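Local coordinates for defective in germ line development protein 3, isoform a (Caenorhabditis elegans, PDB 3N89) that probably acts in germline development as a Bicaudal-C-type protein whose four KH domains pack into one globular platform, at residues I25-E35 against L259-K268. Sequence-based numbering, arbitrary orientation.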
ATOM      1  N   ILE A  25      26.177  -6.129  10.308  1.00 30.04           N
ATOM      2  CA  ILE A  25      25.830  -5.102   9.334  1.00 29.13           C
ATOM      3  C   ILE A  25      25.733  -5.888   8.024  1.00 27.95           C
ATOM      4  O   ILE A  25      26.660  -5.889   7.216  1.00 26.65           O
ATOM      5  CB  ILE A  25      26.942  -4.041   9.227  1.00 30.09           C
ATOM      6  CG1 ILE A  25      27.265  -3.488  10.613  1.00 29.39           C
ATOM      7  CG2 ILE A  25      26.494  -2.896   8.323  1.00 30.10           C
ATOM      8  CD1 ILE A  25      28.442  -2.523  10.623  1.00 31.15           C
ATOM      9  N   ASN A  26      24.605  -6.575   7.854  1.00 27.52           N
ATOM     10  CA  ASN A  26      24.338  -7.426   6.691  1.00 26.20           C
ATOM     11  C   ASN A  26      23.322  -6.786   5.743  1.00 25.76           C
ATOM     12  O   ASN A  26      22.141  -6.655   6.075  1.00 24.65           O
ATOM     13  CB  ASN A  26      23.799  -8.773   7.182  1.00 27.71           C
ATOM     14  CG  ASN A  26      23.586  -9.769   6.064  1.00 27.84           C
ATOM     15  OD1 ASN A  26      23.513  -9.404   4.890  1.00 29.87           O
ATOM     16  ND2 ASN A  26      23.470 -11.040   6.429  1.00 27.22           N
ATOM     17  N   PRO A  27      23.770  -6.394   4.540  1.00 25.95           N
ATOM     18  CA  PRO A  27      22.916  -5.762   3.529  1.00 25.01           C
ATOM     19  C   PRO A  27      21.660  -6.559   3.159  1.00 24.24           C
ATOM     20  O   PRO A  27      20.648  -5.971   2.768  1.00 24.43           O
ATOM     21  CB  PRO A  27      23.854  -5.610   2.339  1.00 26.32           C
ATOM     22  CG  PRO A  27      25.197  -5.458   2.969  1.00 27.00           C
ATOM     23  CD  PRO A  27      25.152  -6.519   4.044  1.00 26.33           C
ATOM     24  N   THR A  28      21.723  -7.884   3.285  1.00 20.93           N
ATOM     25  CA  THR A  28      20.590  -8.739   2.945  1.00 19.85           C
ATOM     26  C   THR A  28      19.522  -8.704   4.020  1.00 20.06           C
ATOM     27  O   THR A  28      18.475  -9.340   3.888  1.00 20.69           O
ATOM     28  CB  THR A  28      21.017 -10.212   2.759  1.00 21.47           C
ATOM     29  OG1 THR A  28      21.080 -10.863   4.035  1.00 18.67           O
ATOM     30  CG2 THR A  28      22.381 -10.287   2.089  1.00 20.51           C
ATOM     31  N   ARG A  29      19.802  -7.970   5.090  1.00 20.86           N
ATOM     32  CA  ARG A  29      18.872  -7.823   6.201  1.00 21.17           C
ATOM     33  C   ARG A  29      18.264  -6.445   6.026  1.00 20.80           C
ATOM     34  O   ARG A  29      18.903  -5.435   6.316  1.00 20.15           O
ATOM     35  CB  ARG A  29      19.623  -7.896   7.527  1.00 22.34           C
ATOM     36  CG  ARG A  29      20.453  -9.157   7.696  1.00 23.65           C
ATOM     37  CD  ARG A  29      19.583 -10.395   7.695  1.00 21.47           C
ATOM     38  NE  ARG A  29      18.605 -10.356   8.772  1.00 22.39           N
ATOM     39  CZ  ARG A  29      17.768 -11.350   9.046  1.00 23.73           C
ATOM     40  NH1 ARG A  29      17.802 -12.459   8.315  1.00 23.66           N
ATOM     41  NH2 ARG A  29      16.893 -11.234  10.040  1.00 21.33           N
ATOM     42  N   VAL A  30      17.022  -6.395   5.564  1.00 21.81           N
ATOM     43  CA  VAL A  30      16.400  -5.106   5.314  1.00 23.57           C
ATOM     44  C   VAL A  30      14.963  -5.017   5.794  1.00 24.77           C
ATOM     45  O   VAL A  30      14.328  -6.030   6.064  1.00 24.90           O
ATOM     46  CB  VAL A  30      16.412  -4.794   3.796  1.00 21.59           C
ATOM     47  CG1 VAL A  30      17.787  -5.071   3.211  1.00 20.03           C
ATOM     48  CG2 VAL A  30      15.369  -5.637   3.086  1.00 21.05           C
ATOM     49  N   THR A  31      14.464  -3.786   5.883  1.00 26.85           N
ATOM     50  CA  THR A  31      13.084  -3.520   6.279  1.00 29.50           C
ATOM     51  C   THR A  31      12.354  -2.886   5.092  1.00 28.96           C
ATOM     52  O   THR A  31      12.877  -1.967   4.456  1.00 31.81           O
ATOM     53  CB  THR A  31      13.000  -2.523   7.455  1.00 31.27           C
ATOM     54  OG1 THR A  31      13.512  -3.132   8.648  1.00 33.97           O
ATOM     55  CG2 THR A  31      11.551  -2.098   7.688  1.00 31.42           C
ATOM     56  N   LEU A  32      11.163  -3.383   4.781  1.00 25.47           N
ATOM     57  CA  LEU A  32      10.373  -2.809   3.697  1.00 23.18           C
ATOM     58  C   LEU A  32       9.250  -1.978   4.328  1.00 22.30           C
ATOM     59  O   LEU A  32       8.700  -2.344   5.373  1.00 21.91           O
ATOM     60  CB  LEU A  32       9.783  -3.908   2.805  1.00 22.99           C
ATOM     61  CG  LEU A  32       8.910  -3.420   1.639  1.00 22.46           C
ATOM     62  CD1 LEU A  32       9.708  -2.471   0.743  1.00 20.19           C
ATOM     63  CD2 LEU A  32       8.409  -4.615   0.841  1.00 19.18           C
ATOM     64  N   ASN A  33       8.922  -0.851   3.703  1.00 20.32           N
ATOM     65  CA  ASN A  33       7.881   0.035   4.216  1.00 17.54           C
ATOM     66  C   ASN A  33       6.776   0.200   3.199  1.00 18.54           C
ATOM     67  O   ASN A  33       7.035   0.486   2.032  1.00 17.86           O
ATOM     68  CB  ASN A  33       8.456   1.413   4.540  1.00 16.49           C
ATOM     69  CG  ASN A  33       9.622   1.347   5.497  1.00 14.10           C
ATOM     70  OD1 ASN A  33       9.480   0.888   6.635  1.00 15.62           O
ATOM     71  ND2 ASN A  33      10.785   1.803   5.045  1.00 11.35           N
ATOM     72  N   MET A  34       5.539   0.019   3.645  1.00 20.06           N
ATOM     73  CA  MET A  34       4.399   0.153   2.756  1.00 21.84           C
ATOM     74  C   MET A  34       3.258   0.812   3.506  1.00 22.20           C
ATOM     75  O   MET A  34       3.266   0.878   4.732  1.00 21.19           O
ATOM     76  CB  MET A  34       3.960  -1.220   2.236  1.00 24.55           C
ATOM     77  CG  MET A  34       4.947  -1.888   1.290  1.00 25.72           C
ATOM     78  SD  MET A  34       4.540  -3.640   1.044  1.00 30.00           S
ATOM     79  CE  MET A  34       2.975  -3.489   0.138  1.00 29.70           C
ATOM     80  N   GLU A  35       2.282   1.313   2.756  1.00 24.29           N
ATOM     81  CA  GLU A  35       1.124   1.962   3.344  1.00 24.90           C
ATOM     82  C   GLU A  35      -0.083   1.030   3.287  1.00 24.94           C
ATOM     83  O   GLU A  35      -0.398   0.469   2.233  1.00 25.46           O
ATOM     84  CB  GLU A  35       0.829   3.266   2.604  1.00 24.99           C
ATOM     85  CG  GLU A  35       1.414   4.511   3.266  1.00 27.43           C
ATOM     86  CD  GLU A  35       2.930   4.488   3.378  1.00 29.67           C
ATOM     87  OE1 GLU A  35       3.488   5.413   4.007  1.00 31.57           O
ATOM     88  OE2 GLU A  35       3.572   3.558   2.841  1.00 31.03           O
ATOM     89  N   LEU A 259       0.885   4.527  -4.164  1.00 21.45           N
ATOM     90  CA  LEU A 259       1.374   4.531  -2.789  1.00 20.45           C
ATOM     91  C   LEU A 259       2.889   4.411  -2.771  1.00 20.61           C
ATOM     92  O   LEU A 259       3.453   3.577  -3.475  1.00 21.72           O
ATOM     93  CB  LEU A 259       0.770   3.359  -2.010  1.00 18.08           C
ATOM     94  CG  LEU A 259      -0.666   3.516  -1.529  1.00 16.36           C
ATOM     95  CD1 LEU A 259      -1.140   2.207  -0.951  1.00 15.07           C
ATOM     96  CD2 LEU A 259      -0.742   4.634  -0.484  1.00 14.94           C
ATOM     97  N   PRO A 260       3.569   5.238  -1.962  1.00 21.53           N
ATOM     98  CA  PRO A 260       5.029   5.190  -1.878  1.00 21.85           C
ATOM     99  C   PRO A 260       5.512   3.912  -1.206  1.00 22.07           C
ATOM    100  O   PRO A 260       4.779   3.289  -0.441  1.00 21.35           O
ATOM    101  CB  PRO A 260       5.367   6.440  -1.065  1.00 22.27           C
ATOM    102  CG  PRO A 260       4.206   6.549  -0.138  1.00 21.51           C
ATOM    103  CD  PRO A 260       3.030   6.280  -1.066  1.00 23.07           C
ATOM    104  N   ILE A 261       6.755   3.539  -1.489  1.00 22.08           N
ATOM    105  CA  ILE A 261       7.345   2.329  -0.933  1.00 22.91           C
ATOM    106  C   ILE A 261       8.835   2.598  -0.741  1.00 22.83           C
ATOM    107  O   ILE A 261       9.422   3.389  -1.479  1.00 22.93           O
ATOM    108  CB  ILE A 261       7.145   1.140  -1.919  1.00 25.58           C
ATOM    109  CG1 ILE A 261       7.322  -0.193  -1.197  1.00 24.71           C
ATOM    110  CG2 ILE A 261       8.148   1.232  -3.078  1.00 20.95           C
ATOM    111  CD1 ILE A 261       6.811  -1.363  -2.011  1.00 27.73           C
ATOM    112  N   SER A 262       9.449   1.951   0.243  1.00 24.03           N
ATOM    113  CA  SER A 262      10.874   2.153   0.480  1.00 25.18           C
ATOM    114  C   SER A 262      11.458   0.982   1.234  1.00 24.97           C
ATOM    115  O   SER A 262      10.751   0.296   1.970  1.00 24.38           O
ATOM    116  CB  SER A 262      11.116   3.431   1.282  1.00 26.57           C
ATOM    117  OG  SER A 262      10.701   3.263   2.624  1.00 29.58           O
ATOM    118  N   MET A 263      12.756   0.762   1.053  1.00 25.20           N
ATOM    119  CA  MET A 263      13.440  -0.338   1.717  1.00 25.11           C
ATOM    120  C   MET A 263      14.722   0.165   2.358  1.00 24.41           C
ATOM    121  O   MET A 263      15.557   0.767   1.684  1.00 23.31           O
ATOM    122  CB  MET A 263      13.760  -1.419   0.697  1.00 25.96           C
ATOM    123  CG  MET A 263      14.274  -2.696   1.292  1.00 28.55           C
ATOM    124  SD  MET A 263      14.463  -3.906  -0.009  1.00 31.22           S
ATOM    125  CE  MET A 263      15.968  -3.334  -0.767  1.00 28.09           C
ATOM    126  N   CYS A 264      14.879  -0.083   3.653  1.00 22.90           N
ATOM    127  CA  CYS A 264      16.068   0.364   4.364  1.00 23.86           C
ATOM    128  C   CYS A 264      17.041  -0.771   4.693  1.00 23.05           C
ATOM    129  O   CYS A 264      16.671  -1.948   4.717  1.00 22.72           O
ATOM    130  CB  CYS A 264      15.661   1.084   5.654  1.00 24.26           C
ATOM    131  SG  CYS A 264      14.489   2.452   5.414  1.00 37.62           S
ATOM    132  N   PHE A 265      18.292  -0.393   4.938  1.00 22.31           N
ATOM    133  CA  PHE A 265      19.351  -1.332   5.301  1.00 22.35           C
ATOM    134  C   PHE A 265      20.669  -0.599   5.505  1.00 23.16           C
ATOM    135  O   PHE A 265      20.837   0.535   5.051  1.00 22.53           O
ATOM    136  CB  PHE A 265      19.547  -2.414   4.230  1.00 19.73           C
ATOM    137  CG  PHE A 265      19.934  -1.880   2.879  1.00 17.96           C
ATOM    138  CD1 PHE A 265      18.977  -1.330   2.031  1.00 19.70           C
ATOM    139  CD2 PHE A 265      21.253  -1.937   2.444  1.00 17.91           C
ATOM    140  CE1 PHE A 265      19.331  -0.848   0.765  1.00 17.59           C
ATOM    141  CE2 PHE A 265      21.617  -1.457   1.178  1.00 15.35           C
ATOM    142  CZ  PHE A 265      20.652  -0.912   0.341  1.00 16.27           C
ATOM    143  N   ASN A 266      21.594  -1.254   6.203  1.00 22.43           N
ATOM    144  CA  ASN A 266      22.916  -0.688   6.462  1.00 21.91           C
ATOM    145  C   ASN A 266      23.936  -1.446   5.620  1.00 19.88           C
ATOM    146  O   ASN A 266      23.700  -2.584   5.235  1.00 19.35           O
ATOM    147  CB  ASN A 266      23.270  -0.820   7.946  1.00 22.39           C
ATOM    148  CG  ASN A 266      22.233  -0.179   8.856  1.00 24.75           C
ATOM    149  OD1 ASN A 266      21.586   0.798   8.487  1.00 26.01           O
ATOM    150  ND2 ASN A 266      22.085  -0.721  10.059  1.00 25.89           N
ATOM    151  N   ILE A 267      25.072  -0.832   5.326  1.00 19.65           N
ATOM    152  CA  ILE A 267      26.060  -1.533   4.526  1.00 20.98           C
ATOM    153  C   ILE A 267      27.496  -1.066   4.744  1.00 23.27           C
ATOM    154  O   ILE A 267      27.812   0.110   4.564  1.00 23.32           O
ATOM    155  CB  ILE A 267      25.692  -1.447   3.018  1.00 19.93           C
ATOM    156  CG1 ILE A 267      26.661  -2.293   2.197  1.00 18.83           C
ATOM    157  CG2 ILE A 267      25.690  -0.003   2.545  1.00 17.33           C
ATOM    158  CD1 ILE A 267      26.097  -2.718   0.867  1.00 20.72           C
ATOM    159  N   LYS A 268      28.357  -1.996   5.157  1.00 25.35           N
ATOM    160  CA  LYS A 268      29.766  -1.686   5.384  1.00 26.99           C
ATOM    161  C   LYS A 268      30.359  -1.206   4.066  1.00 28.36           C
ATOM    162  O   LYS A 268      30.095  -1.788   3.013  1.00 26.32           O
ATOM    163  CB  LYS A 268      30.521  -2.930   5.877  1.00 27.45           C
ATOM    164  CG  LYS A 268      30.697  -3.014   7.398  1.00 26.96           C
ATOM    165  CD  LYS A 268      31.366  -4.313   7.823  1.00 26.94           C
ATOM    166  CE  LYS A 268      30.434  -5.507   7.607  1.00 32.47           C
ATOM    167  NZ  LYS A 268      31.023  -6.831   8.003  1.00 28.90           N
TER
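N33 and S262 face each other as a hydrogen-bonded pair in an antiparallel ladder between strands 29-35 and 260-268. Their backbones are joined by N33 N to S262 O at 2.8 Å and by a weak return bond from S262 N to N33 O. Their side chains add a further link on the same face of the sheet. N33 ND2 donates to S262 OG at 2.8 Å, with the hydroxyl close to the plane of the amide and an N-H...O angle of 163°. The side-chain torsion of N33 (CG beside the backbone N, chi1 -55°) and that of S262 (OG between N and the carbonyl carbon, chi1 72°) bring the two groups together. T31 and C264 form the next hydrogen-bonded pair, with C264 N donating to T31 O at 2.9 Å. On the face of N33, at the far end of the strand, E35 CB rests on L259 CD2.

The other face is apolar. V30 straddles two neighbours: CG2 lies against M263 CG at 3.6 Å, while CG1 runs beside F265 CB. V30 and F265 point the same way, whereas V30 and M263 cross at a slant. L32 CD1 meets I261 CG1 at 3.8 Å, and I261 CD1 continues along M34 CG. At one end, the side chains of P27 and I267 cross at about a right angle, with P27 CG 3.6 Å from I267 CD1.

The pairing joins the first and fourth KH domains through their sheets, making one continuous antiparallel sheet. Strand 83-87 flanks 29-35, and strand 311-321 flanks 260-268. Two helices cover the apolar face: 90-102 contacts L32, M34 and M263, and 325-335 contacts V30, I261, M263 and F265. The ring of Y332 in the second helix meets F265 edge-to-face.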